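Local coordinates for putative lipoprotein (PDB 4KT3) that probably acts as the immunity partner of a type VI secretion peptidoglycan glycoside hydrolase effector, binding it and protecting the producing cell from its activity, at residues Tyr79-Phe83 with Trp93-Ser97; Pro58-Tyr62 with Gln127-Leu131; Leu87-Thr92 with Gln110-Met114. Residue numbers count along the deposited sequence, not the author numbering.

Contact 1 (Tyr79-Phe83 with Trp93-Ser97); sequences YWGLF and WEINS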
loop_
_atom_site.group_PDB
_atom_site.type_symbol
_atom_site.label_atom_id
_atom_site.label_comp_id
_atom_site.label_asym_id
_atom_site.label_seq_id
_atom_site.Cartn_x
_atom_site.Cartn_y
_atom_site.Cartn_z
ATOM N N TYR B 79 1.831 7.425 1.816
ATOM C CA TYR B 79 1.061 6.285 2.330
ATOM C C TYR B 79 1.598 5.798 3.672
ATOM O O TYR B 79 2.805 5.732 3.893
ATOM C CB TYR B 79 1.018 5.163 1.297
ATOM C CG TYR B 79 0.304 5.594 0.036
ATOM C CD1 TYR B 79 -1.075 5.487 -0.074
ATOM C CD2 TYR B 79 1.008 6.162 -1.024
ATOM C CE1 TYR B 79 -1.731 5.906 -1.226
ATOM C CE2 TYR B 79 0.369 6.569 -2.165
ATOM C CZ TYR B 79 -0.999 6.451 -2.262
ATOM O OH TYR B 79 -1.621 6.854 -3.403
ATOM N N TRP B 80 0.680 5.507 4.580
ATOM C CA TRP B 80 1.025 5.161 5.947
ATOM C C TRP B 80 0.782 3.683 6.244
ATOM O O TRP B 80 1.305 3.145 7.219
ATOM C CB TRP B 80 0.189 6.007 6.911
ATOM C CG TRP B 80 0.526 7.478 6.894
ATOM C CD1 TRP B 80 1.659 8.062 6.407
ATOM C CD2 TRP B 80 -0.288 8.538 7.403
ATOM N NE1 TRP B 80 1.597 9.431 6.584
ATOM C CE2 TRP B 80 0.409 9.746 7.188
ATOM C CE3 TRP B 80 -1.543 8.584 8.010
ATOM C CZ2 TRP B 80 -0.105 10.987 7.568
ATOM C CZ3 TRP B 80 -2.053 9.818 8.389
ATOM C CH2 TRP B 80 -1.335 11.001 8.164
ATOM N N GLY B 81 -0.034 3.031 5.428
ATOM C CA GLY B 81 -0.296 1.622 5.635
ATOM C C GLY B 81 -1.035 0.952 4.493
ATOM O O GLY B 81 -1.798 1.589 3.766
ATOM N N LEU B 82 -0.808 -0.352 4.364
ATOM C CA LEU B 82 -1.559 -1.217 3.470
ATOM C C LEU B 82 -2.038 -2.361 4.346
ATOM O O LEU B 82 -1.229 -3.070 4.937
ATOM C CB LEU B 82 -0.678 -1.751 2.333
ATOM C CG LEU B 82 -1.338 -2.776 1.395
ATOM C CD1 LEU B 82 -2.595 -2.224 0.736
ATOM C CD2 LEU B 82 -0.356 -3.252 0.309
ATOM N N PHE B 83 -3.352 -2.530 4.438
ATOM C CA PHE B 83 -3.958 -3.458 5.386
ATOM C C PHE B 83 -4.804 -4.494 4.679
ATOM O O PHE B 83 -5.415 -4.215 3.647
ATOM C CB PHE B 83 -4.846 -2.690 6.372
ATOM C CG PHE B 83 -4.120 -1.610 7.121
ATOM C CD1 PHE B 83 -4.085 -0.310 6.632
ATOM C CD2 PHE B 83 -3.458 -1.897 8.305
ATOM C CE1 PHE B 83 -3.399 0.690 7.324
ATOM C CE2 PHE B 83 -2.777 -0.897 9.003
ATOM C CZ PHE B 83 -2.748 0.390 8.510
ATOM N N TRP B 93 -4.202 -7.231 9.297
ATOM C CA TRP B 93 -2.754 -7.164 9.165
ATOM C C TRP B 93 -2.316 -5.945 8.368
ATOM O O TRP B 93 -2.946 -5.571 7.382
ATOM C CB TRP B 93 -2.228 -8.405 8.432
ATOM C CG TRP B 93 -2.244 -9.650 9.249
ATOM C CD1 TRP B 93 -3.331 -10.427 9.545
ATOM C CD2 TRP B 93 -1.122 -10.271 9.875
ATOM N NE1 TRP B 93 -2.954 -11.494 10.324
ATOM C CE2 TRP B 93 -1.601 -11.421 10.543
ATOM C CE3 TRP B 93 0.239 -9.971 9.940
ATOM C CZ2 TRP B 93 -0.761 -12.269 11.258
ATOM C CZ3 TRP B 93 1.071 -10.818 10.649
ATOM C CH2 TRP B 93 0.565 -11.945 11.308
ATOM N N GLU B 94 -1.208 -5.347 8.787
ATOM C CA GLU B 94 -0.489 -4.407 7.939
ATOM C C GLU B 94 0.518 -5.265 7.179
ATOM O O GLU B 94 1.394 -5.880 7.792
ATOM C CB GLU B 94 0.215 -3.346 8.779
ATOM C CG GLU B 94 0.369 -1.999 8.077
ATOM C CD GLU B 94 1.415 -2.016 6.977
ATOM O OE1 GLU B 94 2.307 -2.880 7.019
ATOM O OE2 GLU B 94 1.345 -1.168 6.058
ATOM N N ILE B 95 0.384 -5.329 5.857
ATOM C CA ILE B 95 1.061 -6.376 5.093
ATOM C C ILE B 95 2.397 -5.956 4.453
ATOM O O ILE B 95 3.023 -6.737 3.730
ATOM C CB ILE B 95 0.115 -7.040 4.060
ATOM C CG1 ILE B 95 -0.447 -6.030 3.052
ATOM C CG2 ILE B 95 -1.029 -7.731 4.780
ATOM C CD1 ILE B 95 -1.125 -6.704 1.856
ATOM N N ASN B 96 2.843 -4.734 4.736
ATOM C CA ASN B 96 4.208 -4.345 4.411
ATOM C C ASN B 96 5.139 -4.555 5.609
ATOM O O ASN B 96 6.193 -5.171 5.479
ATOM C CB ASN B 96 4.246 -2.900 3.915
ATOM C CG ASN B 96 3.788 -2.784 2.489
ATOM O OD1 ASN B 96 4.025 -3.688 1.683
ATOM N ND2 ASN B 96 3.125 -1.688 2.161
ATOM N N SER B 97 4.725 -4.067 6.775
ATOM C CA SER B 97 5.451 -4.309 8.018
ATOM C C SER B 97 5.183 -5.700 8.579
ATOM O O SER B 97 5.893 -6.163 9.468
ATOM C CB SER B 97 5.069 -3.258 9.058
ATOM O OG SER B 97 3.705 -3.386 9.428
#
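A carboxylate stands in for a backbone acceptor at the edge of this strand pair: Leu82 N donates to Glu94 OE2 at 2.9 Å with an almost straight N-H...O angle of 168°. The other oxygen of the same group, Glu94 OE1, takes bonds from Asn96 N (3.0 Å), Ser97 N (2.7 Å) and Ser97 OG (2.8 Å), so one buried acid ties Tyr79-Phe83 to the turn that follows its own strand. The main chains meet more conventionally through Ile95 N to Leu82 O, 2.9 Å, and through short CA-H...O contacts such as Phe83 CA to Trp93 O at 3.1 Å. Phe83 and Glu94 form an antiparallel non-hydrogen-bonded pair (CA to CA 4.4 Å) in the hairpin of strands 78-86 and 92-94, within a five-stranded antiparallel sheet. Trp80 and Gly81, both facing Leu67 on strand 62-69, make a classic beta bulge just ahead of the bond to the acid. A side chain on Gly81 would run into the Phe83 ring. On the face shared by Phe83 and Glu94, Phe83 CE2 lies 3.5 Å from Glu94 CG, and the ring also touches Leu28 and Leu32 of helix 21-34. Leu82 CG packs 3.8 Å from Ile95 CG1. Both Glu94 OE2 and Asn96 ND2 are hydrogen-bonded to the hydroxyl of Tyr163 of the partner chain in the effector-immunity complex.

Contact 2 (Pro58-Tyr62 with Gln127-Leu131); sequences PHPGY and QREGL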
loop_
_atom_site.group_PDB
_atom_site.type_symbol
_atom_site.label_atom_id
_atom_site.label_comp_id
_atom_site.label_asym_id
_atom_site.label_seq_id
_atom_site.Cartn_x
_atom_site.Cartn_y
_atom_site.Cartn_z
ATOM N N PRO B 58 -7.125 -8.263 -3.880
ATOM C CA PRO B 58 -5.796 -8.825 -4.170
ATOM C C PRO B 58 -5.390 -10.026 -3.327
ATOM O O PRO B 58 -4.540 -10.809 -3.774
ATOM C CB PRO B 58 -4.851 -7.645 -3.902
ATOM C CG PRO B 58 -5.702 -6.422 -4.132
ATOM C CD PRO B 58 -7.049 -6.823 -3.565
ATOM N N HIS B 59 -5.958 -10.166 -2.130
ATOM C CA HIS B 59 -5.585 -11.253 -1.224
ATOM C C HIS B 59 -6.811 -12.046 -0.829
ATOM O O HIS B 59 -7.605 -11.591 -0.016
ATOM C CB HIS B 59 -4.860 -10.698 0.000
ATOM C CG HIS B 59 -3.549 -10.089 -0.366
ATOM N ND1 HIS B 59 -3.392 -8.737 -0.596
ATOM C CD2 HIS B 59 -2.357 -10.663 -0.646
ATOM C CE1 HIS B 59 -2.149 -8.502 -0.973
ATOM N NE2 HIS B 59 -1.503 -9.656 -1.021
ATOM N N PRO B 60 -6.987 -13.210 -1.465
ATOM C CA PRO B 60 -8.165 -14.047 -1.213
ATOM C C PRO B 60 -8.429 -14.246 0.276
ATOM O O PRO B 60 -7.507 -14.554 1.038
ATOM C CB PRO B 60 -7.785 -15.362 -1.882
ATOM C CG PRO B 60 -6.919 -14.924 -3.052
ATOM C CD PRO B 60 -6.127 -13.760 -2.532
ATOM N N GLY B 61 -9.680 -14.046 0.681
ATOM C CA GLY B 61 -10.058 -14.170 2.082
ATOM C C GLY B 61 -10.092 -12.848 2.827
ATOM O O GLY B 61 -10.587 -12.790 3.961
ATOM N N TYR B 62 -9.557 -11.799 2.196
ATOM C CA TYR B 62 -9.418 -10.475 2.813
ATOM C C TYR B 62 -9.930 -9.378 1.879
ATOM O O TYR B 62 -10.025 -9.568 0.659
ATOM C CB TYR B 62 -7.930 -10.178 3.127
ATOM C CG TYR B 62 -7.305 -11.193 4.045
ATOM C CD1 TYR B 62 -6.830 -12.399 3.549
ATOM C CD2 TYR B 62 -7.194 -10.955 5.402
ATOM C CE1 TYR B 62 -6.303 -13.363 4.395
ATOM C CE2 TYR B 62 -6.667 -11.903 6.257
ATOM C CZ TYR B 62 -6.212 -13.097 5.752
ATOM O OH TYR B 62 -5.689 -14.050 6.599
ATOM N N GLN B 127 -5.043 -18.881 3.412
ATOM C CA GLN B 127 -5.253 -17.540 2.888
ATOM C C GLN B 127 -4.330 -16.571 3.617
ATOM O O GLN B 127 -3.786 -15.654 3.002
ATOM C CB GLN B 127 -6.720 -17.118 3.016
ATOM C CG GLN B 127 -7.670 -17.851 2.063
ATOM C CD GLN B 127 -7.869 -19.303 2.428
ATOM O OE1 GLN B 127 -7.959 -19.661 3.604
ATOM N NE2 GLN B 127 -7.932 -20.160 1.413
ATOM N N ARG B 128 -4.163 -16.747 4.924
ATOM C CA ARG B 128 -3.279 -15.871 5.673
ATOM C C ARG B 128 -1.850 -15.999 5.158
ATOM O O ARG B 128 -1.140 -14.996 5.024
ATOM C CB ARG B 128 -3.342 -16.144 7.189
ATOM C CG ARG B 128 -2.479 -15.193 8.015
ATOM C CD ARG B 128 -2.806 -15.264 9.507
ATOM N NE ARG B 128 -2.756 -16.637 9.999
ATOM C CZ ARG B 128 -3.815 -17.395 10.278
ATOM N NH1 ARG B 128 -5.052 -16.933 10.146
ATOM N NH2 ARG B 128 -3.634 -18.639 10.693
ATOM N N GLU B 129 -1.434 -17.223 4.841
ATOM C CA GLU B 129 -0.099 -17.441 4.282
ATOM C C GLU B 129 0.076 -16.658 2.990
ATOM O O GLU B 129 1.178 -16.202 2.678
ATOM C CB GLU B 129 0.165 -18.929 4.055
ATOM C CG GLU B 129 0.351 -19.682 5.374
ATOM C CD GLU B 129 0.347 -21.194 5.223
ATOM O OE1 GLU B 129 0.187 -21.686 4.087
ATOM O OE2 GLU B 129 0.496 -21.886 6.256
ATOM N N GLY B 130 -1.024 -16.486 2.264
ATOM C CA GLY B 130 -1.050 -15.671 1.062
ATOM C C GLY B 130 -0.776 -14.185 1.258
ATOM O O GLY B 130 -0.616 -13.459 0.262
ATOM N N LEU B 131 -0.728 -13.716 2.507
ATOM C CA LEU B 131 -0.301 -12.341 2.772
ATOM C C LEU B 131 1.224 -12.214 2.760
ATOM O O LEU B 131 1.760 -11.116 2.704
ATOM C CB LEU B 131 -0.835 -11.840 4.120
ATOM C CG LEU B 131 -2.345 -11.927 4.334
ATOM C CD1 LEU B 131 -2.707 -11.390 5.727
ATOM C CD2 LEU B 131 -3.083 -11.172 3.243
HETATM O O HOH W 1 -4.758 -14.572 0.598
HETATM O O HOH W 2 -6.161 -14.338 9.245
#
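Tyr62 is the most deeply covered residue here: its ring packs against residues Gln127 to Leu131, with Leu131 over one face and Arg128 at the hydroxyl end. Leu131, next in buried area, lays its isobutyl group over that face: Leu131 CD2 is 4.1 Å from the ring centroid and 18° off the normal, a CH-pi contact, while Leu131 CD1 comes 3.9 Å from Tyr62 CZ. The phenol oxygen reaches the helix backbone, Tyr62 OH lying 3.2 Å from Arg128 CA, and donates to a water 2.7 Å away. That water also accepts from Arg128 NH1 at 3.0 Å, and the same guanidinium pairs with Glu134 and the carbonyl of Leu121. His59 to Tyr62 is a type II beta turn, closed by Tyr62 N to His59 O at 3.0 Å, leading from the loop into strand 62-69; Gly61, with its positive phi, takes the position that calls for glycine. Gln127, the third large contributor, brings its CB to 3.3 Å from Pro60 O. No direct hydrogen bond joins the segments, but a second water donates to both Pro60 O and Gln127 O, each 2.8 Å away. His59 CB rests 3.7 Å from Leu131 CD2, while its ring nitrogens bond to Asp64 and to Asn34 of the partner chain.

Contact 3 (Leu87-Thr92 with Gln110-Met114); sequences LNTGDT and QRRVM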
loop_
_atom_site.group_PDB
_atom_site.type_symbol
_atom_site.label_atom_id
_atom_site.label_comp_id
_atom_site.label_asym_id
_atom_site.label_seq_id
_atom_site.Cartn_x
_atom_site.Cartn_y
_atom_site.Cartn_z
ATOM N N LEU B 87 -12.506 -11.330 5.833
ATOM C CA LEU B 87 -13.954 -11.333 5.742
ATOM C C LEU B 87 -14.585 -12.241 6.783
ATOM O O LEU B 87 -15.708 -12.003 7.208
ATOM C CB LEU B 87 -14.403 -11.840 4.372
ATOM C CG LEU B 87 -14.374 -10.903 3.187
ATOM C CD1 LEU B 87 -12.946 -10.568 2.838
ATOM C CD2 LEU B 87 -15.078 -11.566 2.014
ATOM N N ASN B 88 -13.882 -13.302 7.158
ATOM C CA ASN B 88 -14.478 -14.323 8.011
ATOM C C ASN B 88 -14.170 -14.186 9.498
ATOM O O ASN B 88 -14.879 -14.766 10.324
ATOM C CB ASN B 88 -14.083 -15.721 7.531
ATOM C CG ASN B 88 -14.923 -16.189 6.354
ATOM O OD1 ASN B 88 -16.084 -15.806 6.213
ATOM N ND2 ASN B 88 -14.336 -17.017 5.503
ATOM N N THR B 89 -13.115 -13.452 9.847
ATOM C CA THR B 89 -12.732 -13.309 11.258
ATOM C C THR B 89 -12.449 -11.875 11.696
ATOM O O THR B 89 -12.342 -11.608 12.894
ATOM C CB THR B 89 -11.454 -14.081 11.573
ATOM O OG1 THR B 89 -10.368 -13.453 10.882
ATOM C CG2 THR B 89 -11.556 -15.541 11.149
ATOM N N GLY B 90 -12.311 -10.964 10.735
ATOM C CA GLY B 90 -11.896 -9.605 11.019
ATOM C C GLY B 90 -10.425 -9.465 11.379
ATOM O O GLY B 90 -9.980 -8.372 11.744
ATOM N N ASP B 91 -9.664 -10.557 11.301
ATOM C CA ASP B 91 -8.216 -10.474 11.524
ATOM C C ASP B 91 -7.654 -9.405 10.599
ATOM O O ASP B 91 -7.904 -9.439 9.380
ATOM C CB ASP B 91 -7.550 -11.826 11.238
ATOM C CG ASP B 91 -6.165 -11.964 11.866
ATOM O OD1 ASP B 91 -5.879 -11.309 12.899
ATOM O OD2 ASP B 91 -5.369 -12.758 11.320
ATOM N N THR B 92 -6.850 -8.500 11.163
ATOM C CA THR B 92 -6.342 -7.347 10.426
ATOM C C THR B 92 -4.816 -7.280 10.479
ATOM O O THR B 92 -4.221 -7.279 11.558
ATOM C CB THR B 92 -6.961 -6.044 10.959
ATOM O OG1 THR B 92 -8.380 -6.106 10.803
ATOM C CG2 THR B 92 -6.419 -4.811 10.224
ATOM N N GLN B 110 -13.725 -8.921 16.580
ATOM C CA GLN B 110 -13.361 -10.160 15.902
ATOM C C GLN B 110 -14.094 -11.358 16.500
ATOM O O GLN B 110 -14.550 -12.233 15.768
ATOM C CB GLN B 110 -11.849 -10.357 15.944
ATOM C CG GLN B 110 -11.131 -9.296 15.104
ATOM C CD GLN B 110 -9.651 -9.163 15.402
ATOM O OE1 GLN B 110 -9.192 -9.465 16.498
ATOM N NE2 GLN B 110 -8.896 -8.687 14.420
ATOM N N ARG B 111 -14.238 -11.397 17.822
ATOM C CA ARG B 111 -14.984 -12.487 18.430
ATOM C C ARG B 111 -16.446 -12.445 17.987
ATOM O O ARG B 111 -17.083 -13.487 17.842
ATOM C CB ARG B 111 -14.891 -12.449 19.957
ATOM C CG ARG B 111 -13.508 -12.787 20.504
ATOM C CD ARG B 111 -13.511 -12.893 22.034
ATOM N NE ARG B 111 -13.850 -11.629 22.683
ATOM C CZ ARG B 111 -12.976 -10.705 23.079
ATOM N NH1 ARG B 111 -11.678 -10.876 22.897
ATOM N NH2 ARG B 111 -13.409 -9.595 23.672
ATOM N N ARG B 112 -16.985 -11.243 17.801
ATOM C CA ARG B 112 -18.362 -11.098 17.344
ATOM C C ARG B 112 -18.491 -11.583 15.903
ATOM O O ARG B 112 -19.436 -12.291 15.561
ATOM C CB ARG B 112 -18.808 -9.643 17.462
ATOM C CG ARG B 112 -20.177 -9.342 16.894
ATOM C CD ARG B 112 -20.429 -7.832 16.831
ATOM N NE ARG B 112 -20.008 -7.130 18.045
ATOM C CZ ARG B 112 -19.928 -5.805 18.147
ATOM N NH1 ARG B 112 -19.530 -5.247 19.283
ATOM N NH2 ARG B 112 -20.243 -5.032 17.112
ATOM N N VAL B 113 -17.531 -11.209 15.064
ATOM C CA VAL B 113 -17.543 -11.635 13.671
ATOM C C VAL B 113 -17.474 -13.158 13.596
ATOM O O VAL B 113 -18.250 -13.784 12.878
ATOM C CB VAL B 113 -16.375 -11.021 12.897
ATOM C CG1 VAL B 113 -16.255 -11.643 11.509
ATOM C CG2 VAL B 113 -16.560 -9.519 12.799
HETATM N N MSE B 114 -16.556 -13.750 14.353
HETATM C CA MSE B 114 -16.366 -15.202 14.325
HETATM C C MSE B 114 -17.586 -15.956 14.845
HETATM O O MSE B 114 -17.883 -17.051 14.370
HETATM C CB MSE B 114 -15.105 -15.604 15.103
HETATM C CG MSE B 114 -13.816 -15.275 14.335
HETATM SE SE MSE B 114 -12.213 -15.945 15.170
HETATM C CE MSE B 114 -12.160 -14.736 16.708
HETATM O O HOH W 3 -6.057 -8.644 14.009
#
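The side chain of Val113 points from helix 104-117 into the bend of Leu87-Thr92 and lies against its main chain, with Val113 CG1 3.6 Å from Asn88 O and 3.8 Å from Thr89 C. Gln110, one turn earlier on the helix, and Met114, the next residue, extend the contact. Met114, present as selenomethionine, sets its CG 3.8 Å from Thr89 CA and equally far from Thr89 CB, while Gln110 CB approaches Thr89 O to 3.3 Å. The sole direct hydrogen bond across the segments comes from the end of Gln110: NE2 donates to Gly90 O at 2.9 Å and 168°. The same NE2 also donates to a water 2.9 Å away, which accepts from Thr92 N (3.0 Å) and lies 2.9 Å from Asp91 OD1. Gln110 OE1 is held by Arg107 of the same helix. The loop that joins strands 78-86 and 92-94 of the hairpin is braced from within: Thr89 OG1 accepts from Asp91 N at 3.0 Å, an ST turn, and Thr92 OG1 donates to Gly90 O at 2.9 Å. Gly90, at positive phi, sits so near the helix that a CB would come tight against Gln110 CG. Thr89 OG1 is further bonded to Glu124, and Asp91 bonds to Trp93 and forms a salt bridge with Arg100. The helix thus reads the loop largely through its backbone, with Val113 against the main chain of Asn88 and Thr89, Met114 against Thr89 CA and CB, and the amide of Gln110 donating to Gly90 O, which also takes the bond from Thr92 OG1.

How the contacts relate
Contact 2 closes a long loop of chain within which contacts 1 and 3 both lie, and it touches each of them, with centres about 14 Å from either. Toward contact 1, Ile95 CD1 meets His59 CE1 at 3.5 Å and Trp93 CG meets Leu131 CD1 at 4.0 Å. Toward contact 3, Gly61 O lies 3.1 Å from Leu87 N, a probable hydrogen bond, and Tyr62 C is 3.4 Å from Leu87 CD1. Contacts 1 and 3 share the hairpin of strands 78-86 and 92-94 but have centres about 18 Å apart, on opposite sides of the chain's centre. Contacts 1 and 2 reach the effector chain; no other protein chain touches contact 3.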